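Local structure of putative kinase (Chloroflexus aurantiacus, 2RHM) at residues T72-G77 against A102-I107; T19-A24 against N176-W181; L7-G12 against P154-G159; E41-G46 against A60-M65; L80-N85 against E93-L98. The protein is a putative kinase of undetermined function with a P-loop nucleoside triphosphatase fold, which probably binds a nucleotide and transfers phosphate. All blocks are in the same frame, centred on the assembly; numbering follows the deposited sequence. Where two conformers were deposited one is given.

How the contacts relate
All five contacts belong to a P-loop fold built round a five-stranded parallel sheet. Contacts 3 and 5 have centres about 8 Å apart and lie on neighbouring strands 6-12 and 80-83, with Ile8 N 2.9 Å from Leu80 O. Contacts 1 and 5 have centres about 10 Å apart; Leu74 and Ile73 pack on Leu80. Contact 1 also meets contact 3 through Ile107 O and Ile9 N, 2.8 Å apart. Contact 2 packs helices on the other face of the sheet, and its Leu21 touches Val10 of contact 3. Contact 4 joins contact 5 through Ile63 and Arg94, with centres about 16 Å apart. The Leu21 and Ala62 side chains are about 12 and 13 Å from bound benzoic acid.

Contact 1 (T72-G77 against A102-I107)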
# COMPACT_ATOMS: atom_id res chain seq x y z
N THR B 72 8.58 -0.72 0.33
CA THR B 72 8.69 -2.18 0.36
C THR B 72 8.62 -2.79 -1.05
O THR B 72 9.24 -3.81 -1.31
CB THR B 72 7.69 -2.83 1.34
OG1 THR B 72 8.04 -4.22 1.53
CG2 THR B 72 6.24 -2.71 0.84
N ILE B 73 7.88 -2.15 -1.96
CA ILE B 73 7.81 -2.62 -3.35
C ILE B 73 9.14 -2.40 -4.05
O ILE B 73 9.68 -3.31 -4.71
CB ILE B 73 6.67 -1.91 -4.11
CG1 ILE B 73 5.32 -2.28 -3.50
CG2 ILE B 73 6.67 -2.27 -5.58
CD1 ILE B 73 4.18 -1.53 -4.06
N LEU B 74 9.69 -1.20 -3.90
CA LEU B 74 10.99 -0.88 -4.49
C LEU B 74 12.12 -1.74 -3.95
O LEU B 74 13.01 -2.16 -4.71
CB LEU B 74 11.30 0.61 -4.31
CG LEU B 74 10.41 1.57 -5.12
CD1 LEU B 74 10.67 3.01 -4.73
CD2 LEU B 74 10.65 1.40 -6.62
N GLN B 75 12.08 -2.01 -2.64
CA GLN B 75 13.09 -2.86 -1.99
C GLN B 75 13.09 -4.30 -2.54
O GLN B 75 14.11 -4.97 -2.52
CB GLN B 75 12.90 -2.85 -0.48
CG GLN B 75 13.35 -1.54 0.16
CD GLN B 75 12.87 -1.34 1.61
OE1 GLN B 75 12.02 -2.08 2.11
NE2 GLN B 75 13.42 -0.33 2.27
N SER B 76 11.94 -4.76 -3.06
CA SER B 76 11.84 -6.09 -3.68
C SER B 76 12.35 -6.11 -5.13
O SER B 76 12.47 -7.17 -5.75
CB SER B 76 10.38 -6.58 -3.66
OG SER B 76 9.63 -5.97 -4.69
N GLY B 77 12.65 -4.93 -5.67
CA GLY B 77 13.18 -4.78 -7.03
C GLY B 77 12.13 -4.56 -8.09
O GLY B 77 12.44 -4.59 -9.28
N ALA B 102 15.36 2.83 -0.50
CA ALA B 102 14.81 2.04 -1.58
C ALA B 102 15.14 2.72 -2.90
O ALA B 102 14.29 3.41 -3.46
CB ALA B 102 13.31 1.96 -1.37
N PRO B 103 16.39 2.55 -3.37
CA PRO B 103 16.83 3.19 -4.60
C PRO B 103 15.94 2.92 -5.82
O PRO B 103 15.46 1.81 -6.02
CB PRO B 103 18.25 2.64 -4.81
CG PRO B 103 18.40 1.55 -3.85
CD PRO B 103 17.48 1.80 -2.74
N PHE B 104 15.74 3.96 -6.62
CA PHE B 104 14.88 3.90 -7.78
C PHE B 104 15.43 4.85 -8.81
O PHE B 104 16.21 5.75 -8.49
CB PHE B 104 13.44 4.31 -7.43
CG PHE B 104 13.31 5.70 -6.83
CD1 PHE B 104 13.27 6.82 -7.65
CD2 PHE B 104 13.20 5.89 -5.46
CE1 PHE B 104 13.20 8.10 -7.09
CE2 PHE B 104 13.12 7.15 -4.91
CZ PHE B 104 13.10 8.25 -5.71
N THR B 105 15.00 4.63 -10.04
CA THR B 105 15.27 5.50 -11.16
C THR B 105 13.96 6.19 -11.52
O THR B 105 13.01 5.52 -11.93
CB THR B 105 15.75 4.69 -12.37
OG1 THR B 105 16.96 4.00 -12.05
CG2 THR B 105 16.01 5.59 -13.53
N PRO B 106 13.89 7.54 -11.37
CA PRO B 106 12.64 8.25 -11.60
C PRO B 106 12.29 8.53 -13.06
O PRO B 106 13.17 8.83 -13.88
CB PRO B 106 12.86 9.58 -10.88
CG PRO B 106 14.32 9.83 -11.06
CD PRO B 106 14.99 8.46 -10.98
N ILE B 107 11.00 8.41 -13.36
CA ILE B 107 10.42 8.79 -14.64
C ILE B 107 9.18 9.58 -14.25
O ILE B 107 8.40 9.11 -13.44
CB ILE B 107 10.01 7.58 -15.47
CG1 ILE B 107 11.24 6.70 -15.79
CG2 ILE B 107 9.34 8.06 -16.78
CD1 ILE B 107 10.89 5.38 -16.44
O HOH W 1 15.32 -0.50 -4.54
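The Schellman-capped end of helix 52-75, carrying Leu74 and Gln75, meets Ala102 and Phe104 at the turn from helix 88-101 into strand 105-112. Gly77, with positive phi (93°), is the first residue to leave helical angles and gives the Schellman motif. The contact itself is mostly apolar. Leu74 CB sits 3.8 Å from Ala102 CB, and Gln75 CG also lies 3.8 Å from Ala102 CB. Ala102 CB therefore rests between two neighbouring residues of the helix. Further out, Leu74 CD1 approaches Phe104 CD2 obliquely, at 3.9 Å. Both Leu74 methyls also lie near Phe104 CB. Leu74 CG stands beside its backbone N (chi1 -69°), and this carries the branched end on to Phe104.

One ordered water adds a polar bridge. It donates to Leu74 O at 2.8 Å and to Pro103 O at 2.7 Å. Leu74 O also accepts Gly77 N, so two donors hold it. The amide end of Gln75 is tied to Ile101 O through NE2. Thr72 OG1 bonds to Leu33 N of the second subunit. Around the contact, Phe104 stacks edge-to-face with His99 and touches Leu7 of strand 6-12, while Leu74 also packs on Leu80 of strand 80-83.

Contact 2 (T19-A24 against N176-W181); sequences TTLSQA and NAIVQW
Leu21 of helix 18-29 and Ile178 of helix 175-187 meet through their methyl groups. Leu21 CD1 lies 4.1 Å from Ile178 CD1 and 4.2 Å from Ile178 CG2, so one leucine methyl faces two branches of the isoleucine. The two side chains cross at about a right angle. A second touch is made one turn along the first helix, where Val179 CG2 lies 3.9 Å from the backbone oxygen Ala24 O. This is packing and not a hydrogen bond. No polar bond joins the segments.

The torsions explain the reach. Leu21 has CG anti to the backbone N (chi1 -173°), which brings its end closer to the second helix although its first bond does not point there. The CA atoms of Ala24 and Val179 are 7.7 Å apart. In the next shell, Met175 of helix 175-187 touches both Leu21 and Ala24.

Helix 18-29 starts at the Lys18-Thr19 end of the probable Walker A motif. Leu21 and Ile178 both lie on the sheet, where they touch Ile109 of strand 105-112 and Val165 of strand 162-166. Helix 175-187 is the last helix modelled in the chain, and it packs beside helix 18-29 over these two strands.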
# COMPACT_ATOMS: atom_id res chain seq x y z
N THR B 19 -5.36 10.71 -12.94
CA THR B 19 -5.95 9.46 -12.50
C THR B 19 -6.07 8.50 -13.69
O THR B 19 -5.56 7.37 -13.67
CB THR B 19 -7.34 9.66 -11.88
OG1 THR B 19 -7.24 10.60 -10.82
CG2 THR B 19 -7.86 8.36 -11.38
N THR B 20 -6.71 8.95 -14.75
CA THR B 20 -6.91 8.09 -15.92
C THR B 20 -5.59 7.64 -16.53
O THR B 20 -5.43 6.47 -16.87
CB THR B 20 -7.73 8.84 -16.98
OG1 THR B 20 -9.04 9.05 -16.46
CG2 THR B 20 -7.83 8.02 -18.28
N LEU B 21 -4.68 8.59 -16.67
CA LEU B 21 -3.37 8.34 -17.24
C LEU B 21 -2.55 7.34 -16.42
O LEU B 21 -1.97 6.40 -16.97
CB LEU B 21 -2.62 9.65 -17.42
CG LEU B 21 -1.29 9.54 -18.17
CD1 LEU B 21 -0.97 10.83 -18.90
CD2 LEU B 21 -0.11 9.13 -17.27
N SER B 22 -2.54 7.51 -15.10
CA SER B 22 -1.80 6.58 -14.26
C SER B 22 -2.40 5.16 -14.34
O SER B 22 -1.67 4.16 -14.37
CB SER B 22 -1.76 7.09 -12.82
OG SER B 22 -3.04 7.06 -12.25
N GLN B 23 -3.72 5.07 -14.43
CA GLN B 23 -4.38 3.77 -14.55
C GLN B 23 -4.05 3.09 -15.90
O GLN B 23 -3.84 1.87 -15.97
CB GLN B 23 -5.88 3.94 -14.33
CG GLN B 23 -6.23 4.30 -12.86
CD GLN B 23 -7.73 4.59 -12.63
OE1 GLN B 23 -8.50 4.79 -13.57
NE2 GLN B 23 -8.12 4.64 -11.36
N ALA B 24 -4.02 3.88 -16.97
CA ALA B 24 -3.60 3.41 -18.28
C ALA B 24 -2.15 2.93 -18.29
O ALA B 24 -1.82 1.97 -19.00
CB ALA B 24 -3.76 4.53 -19.32
N ASN B 176 -1.50 5.18 -25.90
CA ASN B 176 -0.43 4.21 -26.13
C ASN B 176 0.89 4.92 -26.36
O ASN B 176 1.94 4.39 -26.01
CB ASN B 176 -0.67 3.26 -27.31
CG ASN B 176 0.53 2.30 -27.50
OD1 ASN B 176 0.94 1.62 -26.54
ND2 ASN B 176 1.14 2.30 -28.69
N ALA B 177 0.85 6.09 -26.99
CA ALA B 177 2.08 6.84 -27.23
C ALA B 177 2.72 7.19 -25.89
O ALA B 177 3.95 7.10 -25.73
CB ALA B 177 1.80 8.10 -28.06
N ILE B 178 1.90 7.57 -24.92
CA ILE B 178 2.39 7.92 -23.59
C ILE B 178 2.96 6.68 -22.90
O ILE B 178 4.06 6.72 -22.37
CB ILE B 178 1.29 8.59 -22.75
CG1 ILE B 178 0.84 9.90 -23.43
CG2 ILE B 178 1.79 8.85 -21.35
CD1 ILE B 178 -0.50 10.42 -22.93
N VAL B 179 2.25 5.56 -22.98
CA VAL B 179 2.78 4.31 -22.44
C VAL B 179 4.12 3.95 -23.10
O VAL B 179 5.07 3.60 -22.40
CB VAL B 179 1.80 3.14 -22.61
CG1 VAL B 179 2.49 1.80 -22.29
CG2 VAL B 179 0.57 3.34 -21.74
N GLN B 180 4.20 4.07 -24.43
CA GLN B 180 5.46 3.77 -25.15
C GLN B 180 6.62 4.68 -24.74
O GLN B 180 7.77 4.23 -24.66
CB GLN B 180 5.28 3.82 -26.67
CG GLN B 180 4.39 2.72 -27.21
CD GLN B 180 4.75 1.37 -26.62
OE1 GLN B 180 5.92 0.97 -26.64
NE2 GLN B 180 3.75 0.68 -26.08
N TRP B 181 6.33 5.96 -24.53
CA TRP B 181 7.32 6.90 -24.01
C TRP B 181 7.94 6.39 -22.71
O TRP B 181 9.17 6.35 -22.58
CB TRP B 181 6.69 8.28 -23.83
CG TRP B 181 7.70 9.34 -23.40
CD1 TRP B 181 8.46 10.13 -24.20
CD2 TRP B 181 8.03 9.69 -22.05
NE1 TRP B 181 9.24 10.96 -23.43
CE2 TRP B 181 9.00 10.71 -22.11
CE3 TRP B 181 7.59 9.25 -20.80
CZ2 TRP B 181 9.55 11.29 -20.96
CZ3 TRP B 181 8.13 9.82 -19.67
CH2 TRP B 181 9.10 10.83 -19.76

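Contact 3 (L7-G12 against P154-G159); sequences LIIVTG and PPLPLG
Thr11 OG1 donates to an ordered water at 2.7 Å, and the same water donates to Pro154 O at 2.9 Å. Ser84 O is a weak alternative acceptor that competes with the water for the hydroxyl proton, while Phe86 N approaches OG1 weakly as a donor. Several groups thus surround this one buried oxygen, and the water links strand 6-12 to the loop that precedes strand 162-166.

The rest of the contact is apolar. Ile9 and Leu158 reach toward each other tip to tip. Ile9 CD1 lies 3.4 Å from Leu158 CD1, which is unusually short for two methyl carbons, and the position of Ile9 CD1 is doubtful. Ile9 CG1 is 4.0 Å from the same Leu158 CD1. The other branch, Ile9 CG2, faces Leu156 CD1 at 4.5 Å, a looser touch. One isoleucine therefore meets two leucines of the loop.

Pro157, between those leucines, is the centre of an inverse gamma turn. Leu158 N makes a weak bond of 2.9 Å to Leu156 O across it. Leu156 N is held by Gln108 OE1 of strand 105-112.

Strand 6-12 is central in the sheet and runs into the probable Walker A loop, whose pattern begins at Gly12. It lies between strands 80-83 and 105-112. The proline-rich loop lies over its face beside helix 88-101, where Leu158 touches Met95 and Pro157 touches Thr92.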
# COMPACT_ATOMS: atom_id res chain seq x y z
N LEU B 7 10.71 4.16 -10.67
CA LEU B 7 9.61 4.77 -9.94
C LEU B 7 8.99 5.78 -10.89
O LEU B 7 9.65 6.74 -11.27
CB LEU B 7 10.09 5.45 -8.66
CG LEU B 7 9.04 6.30 -7.93
CD1 LEU B 7 7.80 5.49 -7.65
CD2 LEU B 7 9.58 6.90 -6.63
N ILE B 8 7.75 5.52 -11.31
CA ILE B 8 7.05 6.36 -12.26
C ILE B 8 6.13 7.27 -11.48
O ILE B 8 5.20 6.80 -10.84
CB ILE B 8 6.27 5.52 -13.30
CG1 ILE B 8 7.25 4.59 -14.05
CG2 ILE B 8 5.51 6.42 -14.25
CD1 ILE B 8 6.59 3.38 -14.61
N ILE B 9 6.44 8.57 -11.52
CA ILE B 9 5.69 9.56 -10.79
C ILE B 9 4.74 10.26 -11.75
O ILE B 9 5.16 10.86 -12.73
CB ILE B 9 6.63 10.61 -10.14
CG1 ILE B 9 7.56 9.93 -9.12
CG2 ILE B 9 5.84 11.76 -9.50
CD1 ILE B 9 8.93 9.59 -9.70
N VAL B 10 3.45 10.15 -11.46
CA VAL B 10 2.43 10.86 -12.22
C VAL B 10 1.86 11.96 -11.36
O VAL B 10 1.25 11.70 -10.32
CB VAL B 10 1.31 9.95 -12.72
CG1 VAL B 10 0.37 10.72 -13.61
CG2 VAL B 10 1.89 8.77 -13.49
N THR B 11 2.07 13.20 -11.80
CA THR B 11 1.66 14.37 -11.04
C THR B 11 0.76 15.27 -11.87
O THR B 11 0.57 15.06 -13.05
CB THR B 11 2.87 15.13 -10.49
OG1 THR B 11 2.43 16.07 -9.50
CG2 THR B 11 3.62 15.81 -11.61
N GLY B 12 0.16 16.26 -11.22
CA GLY B 12 -0.74 17.18 -11.87
C GLY B 12 -1.66 17.75 -10.84
O GLY B 12 -1.87 17.14 -9.78
N PRO B 154 4.09 22.66 -10.58
CA PRO B 154 5.53 22.43 -10.76
C PRO B 154 5.90 20.95 -10.57
O PRO B 154 5.45 20.32 -9.62
CB PRO B 154 6.15 23.30 -9.66
CG PRO B 154 5.08 24.32 -9.34
CD PRO B 154 3.82 23.52 -9.42
N PRO B 155 6.76 20.42 -11.45
CA PRO B 155 7.12 19.02 -11.32
C PRO B 155 8.14 18.81 -10.20
O PRO B 155 8.82 19.77 -9.78
CB PRO B 155 7.72 18.68 -12.68
CG PRO B 155 8.24 19.95 -13.20
CD PRO B 155 7.45 21.06 -12.58
N LEU B 156 8.30 17.57 -9.74
CA LEU B 156 9.30 17.34 -8.70
C LEU B 156 10.69 17.36 -9.33
O LEU B 156 10.90 16.78 -10.38
CB LEU B 156 9.08 16.05 -7.94
CG LEU B 156 7.74 15.90 -7.22
CD1 LEU B 156 7.64 14.57 -6.52
CD2 LEU B 156 7.53 17.04 -6.25
N PRO B 157 11.65 18.00 -8.67
CA PRO B 157 12.99 18.08 -9.25
C PRO B 157 13.83 16.82 -8.95
O PRO B 157 14.82 16.90 -8.23
CB PRO B 157 13.57 19.31 -8.55
CG PRO B 157 12.92 19.34 -7.26
CD PRO B 157 11.57 18.71 -7.39
N LEU B 158 13.44 15.70 -9.55
CA LEU B 158 14.01 14.39 -9.23
C LEU B 158 15.15 13.97 -10.16
O LEU B 158 15.87 13.00 -9.88
CB LEU B 158 12.91 13.33 -9.35
CG LEU B 158 11.67 13.50 -8.47
CD1 LEU B 158 10.72 12.36 -8.71
CD2 LEU B 158 12.06 13.57 -7.00
N GLY B 159 15.33 14.70 -11.24
CA GLY B 159 16.23 14.26 -12.26
C GLY B 159 15.43 13.26 -13.07
O GLY B 159 14.29 12.91 -12.74
O HOH W 2 4.23 17.90 -8.73

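Contact 4 (E41-G46 against A60-M65)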
# COMPACT_ATOMS: atom_id res chain seq x y z
N GLU B 41 -9.69 7.31 -0.02
CA GLU B 41 -11.02 6.69 -0.09
C GLU B 41 -11.14 5.41 0.75
O GLU B 41 -12.16 5.19 1.41
CB GLU B 41 -11.44 6.50 -1.53
CG GLU B 41 -11.64 7.86 -2.18
CD GLU B 41 -11.92 7.83 -3.64
OE1 GLU B 41 -12.46 6.81 -4.13
OE2 GLU B 41 -11.61 8.85 -4.29
N VAL B 42 -10.08 4.60 0.77
CA VAL B 42 -10.06 3.42 1.64
C VAL B 42 -10.19 3.91 3.09
O VAL B 42 -10.96 3.36 3.87
CB VAL B 42 -8.77 2.59 1.46
CG1 VAL B 42 -8.71 1.49 2.48
CG2 VAL B 42 -8.71 2.00 0.04
N MSE B 43 -9.46 4.96 3.46
CA MSE B 43 -9.56 5.49 4.80
C MSE B 43 -10.92 6.10 5.14
O MSE B 43 -11.39 5.93 6.25
CB MSE B 43 -8.43 6.46 5.10
CG MSE B 43 -7.17 5.70 5.42
SE MSE B 43 -5.70 6.86 5.97
CE MSE B 43 -5.40 7.24 4.62
N PHE B 44 -11.53 6.83 4.20
CA PHE B 44 -12.84 7.41 4.46
C PHE B 44 -13.86 6.29 4.69
O PHE B 44 -14.74 6.38 5.55
CB PHE B 44 -13.31 8.27 3.29
CG PHE B 44 -12.56 9.57 3.10
CD1 PHE B 44 -12.18 10.37 4.16
CD2 PHE B 44 -12.29 10.03 1.81
CE1 PHE B 44 -11.52 11.58 3.94
CE2 PHE B 44 -11.64 11.22 1.59
CZ PHE B 44 -11.25 12.00 2.64
N ASP B 45 -13.75 5.22 3.90
CA ASP B 45 -14.65 4.07 4.07
C ASP B 45 -14.47 3.34 5.41
O ASP B 45 -15.44 2.91 6.02
CB ASP B 45 -14.53 3.11 2.89
CG ASP B 45 -15.07 3.69 1.58
OD1 ASP B 45 -15.74 4.76 1.58
OD2 ASP B 45 -14.82 3.09 0.54
N GLY B 46 -13.24 3.22 5.88
CA GLY B 46 -12.97 2.54 7.13
C GLY B 46 -13.15 3.38 8.39
O GLY B 46 -13.50 2.84 9.43
N ALA B 60 -2.82 13.77 4.30
CA ALA B 60 -1.46 13.75 4.82
C ALA B 60 -1.06 12.31 5.22
O ALA B 60 0.09 11.86 5.01
CB ALA B 60 -1.36 14.68 6.02
N THR B 61 -2.03 11.59 5.76
CA THR B 61 -1.80 10.21 6.20
C THR B 61 -1.68 9.29 4.98
O THR B 61 -0.79 8.43 4.93
CB THR B 61 -2.92 9.74 7.15
OG1 THR B 61 -3.01 10.62 8.26
CG2 THR B 61 -2.60 8.35 7.68
N ALA B 62 -2.54 9.50 3.99
CA ALA B 62 -2.49 8.73 2.74
C ALA B 62 -1.12 8.89 2.07
O ALA B 62 -0.55 7.93 1.59
CB ALA B 62 -3.60 9.16 1.81
N ILE B 63 -0.60 10.11 2.06
CA ILE B 63 0.73 10.37 1.49
C ILE B 63 1.81 9.55 2.22
O ILE B 63 2.65 8.93 1.58
CB ILE B 63 1.08 11.88 1.49
CG1 ILE B 63 0.22 12.63 0.46
CG2 ILE B 63 2.53 12.09 1.17
CD1 ILE B 63 0.19 14.12 0.67
N MSE B 64 1.73 9.52 3.55
CA MSE B 64 2.58 8.66 4.39
C MSE B 64 2.44 7.17 4.01
O MSE B 64 3.44 6.44 3.95
CB MSE B 64 2.25 8.85 5.89
CG MSE B 64 2.68 10.20 6.47
SE MSE B 64 1.92 10.65 8.26
CE MSE B 64 2.04 9.06 9.14
N MSE B 65 1.22 6.70 3.77
CA MSE B 65 1.01 5.31 3.35
C MSE B 65 1.62 5.05 1.98
O MSE B 65 2.13 3.96 1.70
CB MSE B 65 -0.49 4.98 3.30
CG MSE B 65 -1.07 4.49 4.59
SE MSE B 65 -0.18 2.87 5.20
CE MSE B 65 -0.38 1.75 3.73
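Helices 36-47 and 52-75 come nearest in these segments at Met43 and Ala62, whose CA atoms are 8.0 Å apart. They are consecutive helices of this P-loop fold, joined by a short loop, and this is plain helix-to-helix packing. Met43, a selenomethionine, spans the gap almost alone. Its side chain and that of Thr61 run past each other at a slant. The chain is extended at chi2 and bends at chi3 toward the next residue, Ala62. Met43 CE points at the Ala62 backbone, 3.7 Å from Ala62 N, but the exact position of this methyl is doubtful.

Thr61 offers its methyl to the selenium. A chi1 of -56° sets OG1 beside the backbone N and CG2 anti to it. The hydroxyl bonds back to Arg57 O within its own helix. That satisfies the buried OG1 and leaves an apolar surface toward Met43.

Met43 also packs on Val58, and Ala62 on Phe39 and Lys40. The second subunit adds to the surroundings: Thr61 touches Gly46 of that subunit, and Val42 touches Met64 of that subunit. The firmest touch across the segments is at the selenium: Met43 SE lies 4.2 Å from Thr61 CB and 3.8 Å from Thr61 CG2.

Contact 5 (L80-N85 against E93-L98)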
# COMPACT_ATOMS: atom_id res chain seq x y z
N LEU B 80 7.16 0.64 -9.98
CA LEU B 80 5.81 1.02 -9.59
C LEU B 80 5.47 2.44 -10.00
O LEU B 80 6.34 3.23 -10.34
CB LEU B 80 5.64 0.84 -8.08
CG LEU B 80 6.32 1.88 -7.19
CD1 LEU B 80 5.32 2.83 -6.71
CD2 LEU B 80 6.97 1.25 -5.98
N ILE B 81 4.18 2.72 -9.99
CA ILE B 81 3.64 4.01 -10.34
C ILE B 81 3.03 4.63 -9.07
O ILE B 81 2.27 3.98 -8.34
CB ILE B 81 2.53 3.88 -11.39
CG1 ILE B 81 3.04 3.17 -12.66
CG2 ILE B 81 1.94 5.26 -11.70
CD1 ILE B 81 1.92 2.53 -13.46
N MSE B 82 3.39 5.88 -8.82
CA MSE B 82 2.79 6.66 -7.74
C MSE B 82 2.09 7.86 -8.37
O MSE B 82 2.65 8.56 -9.19
CB MSE B 82 3.83 7.17 -6.72
CG MSE B 82 4.55 6.08 -5.93
SE MSE B 82 5.93 6.85 -4.76
CE MSE B 82 4.68 8.15 -3.96
N GLU B 83 0.86 8.11 -7.92
CA GLU B 83 0.07 9.21 -8.46
C GLU B 83 -0.49 10.07 -7.35
O GLU B 83 -1.12 9.57 -6.40
CB GLU B 83 -1.06 8.65 -9.32
CG GLU B 83 -2.00 9.72 -9.85
CD GLU B 83 -3.18 10.01 -8.89
OE1 GLU B 83 -3.96 9.08 -8.57
OE2 GLU B 83 -3.32 11.17 -8.47
N SER B 84 -0.24 11.38 -7.45
CA SER B 84 -0.79 12.37 -6.53
C SER B 84 -0.59 13.75 -7.12
O SER B 84 0.09 13.91 -8.13
CB SER B 84 -0.06 12.30 -5.19
OG SER B 84 -0.72 13.11 -4.23
N ASN B 85 -1.17 14.76 -6.49
CA ASN B 85 -0.82 16.14 -6.82
C ASN B 85 0.38 16.50 -5.94
O ASN B 85 0.26 17.19 -4.94
CB ASN B 85 -2.01 17.09 -6.67
CG ASN B 85 -2.63 17.08 -5.29
OD1 ASN B 85 -2.79 16.03 -4.67
ND2 ASN B 85 -3.03 18.27 -4.83
N GLU B 93 11.87 16.21 -0.55
CA GLU B 93 12.65 15.56 0.50
C GLU B 93 12.06 14.18 0.82
O GLU B 93 12.81 13.25 1.18
CB GLU B 93 12.72 16.42 1.75
CG GLU B 93 13.63 15.80 2.83
CD GLU B 93 13.91 16.74 3.98
OE1 GLU B 93 13.53 17.92 3.89
OE2 GLU B 93 14.52 16.30 4.98
N ARG B 94 10.76 14.01 0.70
CA ARG B 94 10.22 12.66 0.91
C ARG B 94 10.75 11.68 -0.13
O ARG B 94 11.03 10.53 0.21
CB ARG B 94 8.70 12.61 0.93
CG ARG B 94 8.04 13.30 2.13
CD ARG B 94 6.56 13.47 1.84
NE ARG B 94 5.92 14.35 2.80
CZ ARG B 94 4.87 15.13 2.53
NH1 ARG B 94 4.38 15.22 1.30
NH2 ARG B 94 4.37 15.89 3.49
N MSE B 95 10.89 12.12 -1.38
CA MSE B 95 11.44 11.28 -2.44
C MSE B 95 12.92 11.00 -2.19
O MSE B 95 13.40 9.90 -2.43
CB MSE B 95 11.23 11.92 -3.80
CG MSE B 95 9.80 11.95 -4.22
SE MSE B 95 9.23 10.26 -4.95
CE MSE B 95 7.32 10.73 -5.12
N GLN B 96 13.65 11.99 -1.71
CA GLN B 96 15.04 11.76 -1.34
C GLN B 96 15.18 10.73 -0.23
O GLN B 96 16.04 9.85 -0.29
CB GLN B 96 15.68 13.07 -0.92
CG GLN B 96 16.01 13.90 -2.13
CD GLN B 96 16.24 15.37 -1.82
OE1 GLN B 96 16.30 15.77 -0.66
NE2 GLN B 96 16.32 16.17 -2.87
N ASN B 97 14.34 10.84 0.78
CA ASN B 97 14.33 9.90 1.89
C ASN B 97 13.95 8.50 1.44
O ASN B 97 14.53 7.52 1.91
CB ASN B 97 13.41 10.41 2.99
CG ASN B 97 13.97 11.63 3.70
OD1 ASN B 97 15.15 11.93 3.58
ND2 ASN B 97 13.12 12.36 4.42
N LEU B 98 12.99 8.40 0.53
CA LEU B 98 12.62 7.13 -0.07
C LEU B 98 13.81 6.51 -0.79
O LEU B 98 14.12 5.33 -0.57
CB LEU B 98 11.46 7.30 -1.06
CG LEU B 98 10.97 6.02 -1.76
CD1 LEU B 98 10.47 4.95 -0.78
CD2 LEU B 98 9.88 6.34 -2.73
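No flat group takes part where Met82 and Met95 meet; two selenomethionine chains fill the place between strand and helix. The contact belongs to a beta-alpha-beta crossover of the P-loop fold, in which strand 80-83 leads through helix 88-101 to strand 105-112. Around it, Phe86 touches Met95 and Phe104 touches Leu98.

Met82 and Met95 approach tip to tip. The CA atoms of Met82 and Met95 are 11.1 Å apart, so it is the length of the side chains that closes the distance. Each chain bends on the way. Met82 is extended at chi2 and turns at chi3 (52°), while Met95 turns at chi2 (-81°) and is extended beyond. The bend in Met95 brings its end toward the strand.

Leu7 of the neighbouring strand 6-12 packs on both Met82 and Met95. Tyr67 of helix 52-75 also touches Met95. Glu83 of strand 80-83 forms a salt bridge to Lys18 of the probable P-loop.

Met95 CE lies 3.9 Å from Met82 CE and 4.1 Å from Met82 SE. Leu98 CD2, one turn further along the helix, is more distant, 4.5 Å from Met82 SE.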